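Local structure of carbonic anhydrase (1DDZ) at the zinc ion site. The protein catalyses the reversible hydration of carbon dioxide to hydrogencarbonate as a zinc-dependent enzyme of the beta-carbonic anhydrase class. Coordinates in Å, arbitrary orientation; residue numbers count along the deposited sequence, not the author numbering.

The zinc ion site. Residues 74, 76, 99, 130, 133-136. With ZN (zinc ion), chain B.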
loop_
_atom_site.group_PDB
_atom_site.type_symbol
_atom_site.label_atom_id
_atom_site.label_comp_id
_atom_site.label_asym_id
_atom_site.label_seq_id
_atom_site.Cartn_x
_atom_site.Cartn_y
_atom_site.Cartn_z
ATOM N N CYS A 74 -7.573 12.165 -11.263
ATOM C CA CYS A 74 -6.198 12.536 -11.047
ATOM C C CYS A 74 -6.104 13.796 -10.215
ATOM O O CYS A 74 -6.932 14.690 -10.325
ATOM C CB CYS A 74 -5.538 12.798 -12.410
ATOM S SG CYS A 74 -3.787 13.222 -12.364
ATOM N N ASP A 76 -4.007 16.297 -10.551
ATOM C CA ASP A 76 -3.777 17.561 -11.285
ATOM C C ASP A 76 -4.910 17.805 -12.226
ATOM O O ASP A 76 -4.671 17.997 -13.409
ATOM C CB ASP A 76 -2.419 17.652 -12.058
ATOM C CG ASP A 76 -1.906 16.304 -12.512
ATOM O OD1 ASP A 76 -0.978 15.819 -11.852
ATOM O OD2 ASP A 76 -2.432 15.709 -13.497
ATOM N N ALA A 99 -2.250 10.349 -11.473
ATOM C CA ALA A 99 -2.609 9.620 -12.688
ATOM C C ALA A 99 -3.793 8.679 -12.583
ATOM O O ALA A 99 -3.816 7.642 -13.243
ATOM C CB ALA A 99 -1.394 8.872 -13.242
ATOM N N HIS A 130 -7.152 12.419 -18.036
ATOM C CA HIS A 130 -7.196 13.672 -18.765
ATOM C C HIS A 130 -5.936 13.809 -19.617
ATOM O O HIS A 130 -4.854 13.426 -19.199
ATOM C CB HIS A 130 -7.328 14.847 -17.784
ATOM C CG HIS A 130 -6.172 14.977 -16.833
ATOM N ND1 HIS A 130 -5.400 16.111 -16.762
ATOM C CD2 HIS A 130 -5.633 14.104 -15.945
ATOM C CE1 HIS A 130 -4.435 15.931 -15.880
ATOM N NE2 HIS A 130 -4.547 14.716 -15.367
ATOM N N CYS A 133 -1.870 14.750 -18.780
ATOM C CA CYS A 133 -1.621 14.333 -17.409
ATOM C C CYS A 133 -0.142 14.346 -17.024
ATOM O O CYS A 133 0.640 13.576 -17.576
ATOM C CB CYS A 133 -2.186 12.932 -17.202
ATOM S SG CYS A 133 -2.009 12.284 -15.536
ATOM N N GLY A 134 0.218 15.207 -16.059
ATOM C CA GLY A 134 1.587 15.300 -15.570
ATOM C C GLY A 134 2.123 13.982 -15.030
ATOM O O GLY A 134 3.311 13.696 -15.152
ATOM N N GLY A 135 1.261 13.160 -14.435
ATOM C CA GLY A 135 1.712 11.879 -13.917
ATOM C C GLY A 135 2.125 10.930 -15.037
ATOM O O GLY A 135 3.182 10.298 -14.990
ATOM N N ALA A 136 1.287 10.844 -16.064
ATOM C CA ALA A 136 1.556 9.978 -17.207
ATOM C C ALA A 136 2.787 10.470 -17.954
ATOM O O ALA A 136 3.615 9.684 -18.397
ATOM C CB ALA A 136 0.347 9.959 -18.129
HETATM ZN ZN ZN B . -2.857 14.112 -14.385
#
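Two short stretches of chain supply the zinc ligands: the CxD pair Cys74 and Asp76, and the HxxC pair His130 and Cys133. The two cysteines and the histidine are typical of beta-class carbonic anhydrases; here the aspartate binds as well. Cys74 ends strand 69-74, and Asp76 lies in the loop just after it; His130 ends strand 124-130, and Cys133 directly precedes helix 134-141. The pattern recurs in the second half of the chain, at Cys328, Asp330, His384 and Cys387. Both cysteines reach the metal with SG anti to the backbone N (chi1 -178° in each), Cys133 SG lying 2.3 Å and Cys74 SG 2.4 Å from ZN. His130 binds through its imidazole nitrogen NE2, 2.0 Å from ZN; its CG takes the crowded position between backbone N and carbonyl carbon, and the backbone N of Cys133 lies over one ring face, toward the rim. Asp76, although poorly ordered, binds by one carboxylate oxygen, OD2 at 1.9 Å from ZN, while OD1 stays 3.6 Å from ZN. The four protein ligands seen are irregularly placed: Asp76 OD2 and Cys133 SG open to 145° across the metal, whereas Asp76 OD2 and Cys74 SG close to 90°. The backbone N of Asp76 donates a nearly straight hydrogen bond to Cys74 SG (3.6 Å), which may temper the thiolate charge. This is the catalytic zinc centre for CO2 hydration; no zinc-bound water is modelled, and one might bind if the carboxylate moved aside.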